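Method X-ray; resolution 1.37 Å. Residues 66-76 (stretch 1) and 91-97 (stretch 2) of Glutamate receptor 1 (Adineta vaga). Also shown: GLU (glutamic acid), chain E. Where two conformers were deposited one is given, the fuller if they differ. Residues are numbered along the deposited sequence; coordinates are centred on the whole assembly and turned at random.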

# COMPACT_ATOMS: atom_id res chain seq x y z
N SER A 66 -17.78 13.16 9.66
CA SER A 66 -17.16 12.93 8.37
C SER A 66 -15.83 12.23 8.58
O SER A 66 -15.31 12.19 9.73
CB SER A 66 -16.98 14.26 7.61
OG SER A 66 -15.97 15.02 8.22
N TYR A 67 -15.21 11.74 7.52
CA TYR A 67 -13.91 11.09 7.63
C TYR A 67 -12.86 12.13 8.05
O TYR A 67 -12.07 11.87 8.99
CB TYR A 67 -13.58 10.34 6.33
CG TYR A 67 -14.27 9.00 6.33
CD1 TYR A 67 -15.61 8.89 5.99
CD2 TYR A 67 -13.61 7.87 6.73
CE1 TYR A 67 -16.28 7.66 6.04
CE2 TYR A 67 -14.25 6.63 6.82
CZ TYR A 67 -15.59 6.55 6.46
OH TYR A 67 -16.28 5.34 6.51
N THR A 68 -12.83 13.29 7.40
CA THR A 68 -11.88 14.28 7.82
C THR A 68 -12.20 14.78 9.24
O THR A 68 -11.28 15.05 10.02
CB THR A 68 -11.67 15.39 6.78
OG1 THR A 68 -11.05 14.79 5.64
CG2 THR A 68 -10.72 16.47 7.33
N GLY A 69 -13.49 14.80 9.60
CA GLY A 69 -13.89 15.13 10.98
C GLY A 69 -13.35 14.16 12.04
O GLY A 69 -12.91 14.57 13.13
N LEU A 70 -13.35 12.88 11.72
CA LEU A 70 -12.78 11.86 12.60
C LEU A 70 -11.28 12.10 12.80
O LEU A 70 -10.77 12.02 13.94
CB LEU A 70 -13.04 10.46 12.02
CG LEU A 70 -12.46 9.30 12.84
CD1 LEU A 70 -13.06 9.21 14.21
CD2 LEU A 70 -12.68 8.04 12.07
N VAL A 71 -10.57 12.38 11.71
CA VAL A 71 -9.14 12.66 11.79
C VAL A 71 -8.89 13.88 12.69
O VAL A 71 -8.00 13.87 13.55
CB VAL A 71 -8.57 12.85 10.37
CG1 VAL A 71 -7.16 13.38 10.38
CG2 VAL A 71 -8.65 11.53 9.61
N LEU A 72 -9.65 14.95 12.47
CA LEU A 72 -9.51 16.15 13.28
C LEU A 72 -9.81 15.90 14.75
O LEU A 72 -9.15 16.45 15.63
CB LEU A 72 -10.43 17.26 12.74
CG LEU A 72 -9.93 17.88 11.43
CD1 LEU A 72 -11.08 18.60 10.72
CD2 LEU A 72 -8.80 18.83 11.70
N ALA A 73 -10.81 15.09 15.02
CA ALA A 73 -11.16 14.73 16.41
C ALA A 73 -10.00 13.99 17.07
O ALA A 73 -9.65 14.29 18.22
CB ALA A 73 -12.43 13.90 16.43
N LEU A 74 -9.35 13.08 16.35
CA LEU A 74 -8.22 12.40 16.92
C LEU A 74 -7.11 13.42 17.20
O LEU A 74 -6.48 13.40 18.26
CB LEU A 74 -7.72 11.29 16.00
CG LEU A 74 -6.55 10.54 16.63
CD1 LEU A 74 -6.64 9.08 16.30
CD2 LEU A 74 -5.20 11.10 16.21
N ALA A 75 -6.82 14.30 16.24
CA ALA A 75 -5.74 15.28 16.41
C ALA A 75 -6.01 16.17 17.61
O ALA A 75 -5.08 16.63 18.25
CB ALA A 75 -5.55 16.12 15.16
N ASN A 76 -7.28 16.41 17.92
CA ASN A 76 -7.67 17.23 19.08
C ASN A 76 -7.56 16.48 20.40
O ASN A 76 -7.71 17.09 21.45
CB ASN A 76 -9.12 17.66 18.88
CG ASN A 76 -9.59 18.65 19.92
OD1 ASN A 76 -9.07 19.75 19.99
ND2 ASN A 76 -10.60 18.27 20.69
N ALA A 91 -2.87 15.82 2.93
CA ALA A 91 -3.43 16.84 3.82
C ALA A 91 -3.63 16.27 5.21
O ALA A 91 -3.39 16.96 6.22
CB ALA A 91 -4.79 17.39 3.30
N ARG A 92 -4.11 15.04 5.33
CA ARG A 92 -4.29 14.46 6.68
C ARG A 92 -2.96 14.22 7.38
O ARG A 92 -2.86 14.38 8.59
CB ARG A 92 -5.13 13.18 6.60
CG ARG A 92 -6.59 13.45 6.26
CD ARG A 92 -7.33 12.20 5.82
NE ARG A 92 -8.70 12.48 5.46
CZ ARG A 92 -9.57 11.58 5.00
NH1 ARG A 92 -9.18 10.32 4.88
NH2 ARG A 92 -10.81 11.95 4.72
N ARG A 93 -1.95 13.82 6.63
CA ARG A 93 -0.63 13.53 7.20
C ARG A 93 0.04 14.77 7.80
O ARG A 93 0.92 14.62 8.62
CB ARG A 93 0.24 12.87 6.10
CG ARG A 93 1.63 12.47 6.57
CD ARG A 93 1.61 11.32 7.58
NE ARG A 93 2.91 10.99 8.12
CZ ARG A 93 3.44 11.59 9.18
NH1 ARG A 93 2.80 12.57 9.81
NH2 ARG A 93 4.64 11.21 9.61
N GLU A 94 -0.41 15.95 7.40
CA GLU A 94 0.09 17.16 8.04
C GLU A 94 -0.30 17.23 9.51
O GLU A 94 0.40 17.87 10.30
CB GLU A 94 -0.47 18.41 7.35
CG GLU A 94 0.06 18.61 5.98
CD GLU A 94 1.48 19.23 5.94
OE1 GLU A 94 2.12 19.43 7.01
OE2 GLU A 94 1.95 19.52 4.80
N ILE A 95 -1.41 16.61 9.89
CA ILE A 95 -1.94 16.77 11.25
C ILE A 95 -1.97 15.51 12.11
O ILE A 95 -2.09 15.61 13.33
CB ILE A 95 -3.33 17.48 11.25
CG1 ILE A 95 -4.36 16.69 10.47
CG2 ILE A 95 -3.17 18.92 10.79
CD1 ILE A 95 -5.80 17.09 10.74
N VAL A 96 -1.87 14.35 11.48
CA VAL A 96 -1.83 13.06 12.17
C VAL A 96 -0.80 12.19 11.49
O VAL A 96 -0.40 12.44 10.33
CB VAL A 96 -3.19 12.33 12.15
CG1 VAL A 96 -4.27 13.12 12.92
CG2 VAL A 96 -3.67 12.01 10.73
N ALA A 97 -0.41 11.11 12.16
CA ALA A 97 0.35 10.04 11.50
C ALA A 97 -0.55 8.88 11.14
O ALA A 97 -1.70 8.78 11.59
CB ALA A 97 1.57 9.59 12.35
N GLU E . -11.97 6.35 2.71
CA GLU E . -12.64 7.64 2.53
C GLU E . -11.92 8.72 3.34
O GLU E . -11.09 8.37 4.21
CB GLU E . -14.11 7.60 2.93
CG GLU E . -14.99 6.57 2.21
CD GLU E . -15.26 6.85 0.73
OE1 GLU E . -14.89 7.92 0.26
OE2 GLU E . -15.92 6.00 0.08
OXT GLU E . -12.18 9.92 3.09

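Stretch 2 meets one side of the helix that begins at Y67, and the contact buries 391 Å² summed over both sides. It begins with A91, which is out of reach of stretch 1, so the first real contact is made by R92.

R92 gives the largest share of stretch 2, 88 Å². Its CA-to-CB bond points toward the helix, and with chi1 at m (-70°) and chi2 to chi4 all near 180° the chain is almost fully extended, which carries the guanidinium along the helix to its first turn. There R92 NH2 donates to T68 OG1 at 3.0 Å with an N-H...O angle of 157°; a second, weak bond runs from R92 NE to the same T68 OG1 (3.3 Å, 143°). OG1 lies at the guanidinium edge, near its plane, where the N-H groups can reach it. The guanidinium also binds the glutamate: R92 NH1 to GLU O is 2.8 Å (170°) and R92 NH2 to GLU OXT is 2.9 Å (156°). A planar, positively charged group suits a carboxylate with two oxygens, and here NH2 is shared between ligand and helix. Y67 packs close by, with Y67 CB 3.6 Å from R92 NH2, while its ring has GLU CB over one face. The aliphatic part of R92 also packs on the helix, with R92 CD 4.1 Å from V71 CG2.

The CA-to-CB bond of R93 points away and E94 is out of reach; neither covers any of stretch 1. R93 instead supports its own stretch through a weak bond from R93 NH1 to V96 O (3.2 Å, 132°).

Backbone bonds from I95 N (3.0 Å) and V96 N (3.1 Å) to R92 O tie the next two residues to the arginine. Both point their CB atoms toward the helix. I95, with chi1 p and chi2 t, places I95 CD1 4.0 Å from V71 CG1 and 3.6 Å from L72 CD2. The CA-to-CB bond of L72 points away from stretch 2, but the end of its side chain comes nearer, so its length makes this contact possible. I95 O lies 3.9 Å from A75 CB.

V96 completes the apolar patch. V96 CG2 is 3.8 Å from V71 CG1, and V96 CG1 is 4.0 Å from both L74 CD2 and A75 CB. At A75, whose side chain is a single methyl, the backbones are close: A75 CA is 6.2 Å from V96 CA, against 7.3 Å from V71 CA to R92 CA. V71, buried and covered over 70 Å², touches R92, I95 and V96, its branched side chain linking the polar and apolar ends. The CA-to-CB bond of A97 points away, and the residue makes no contact.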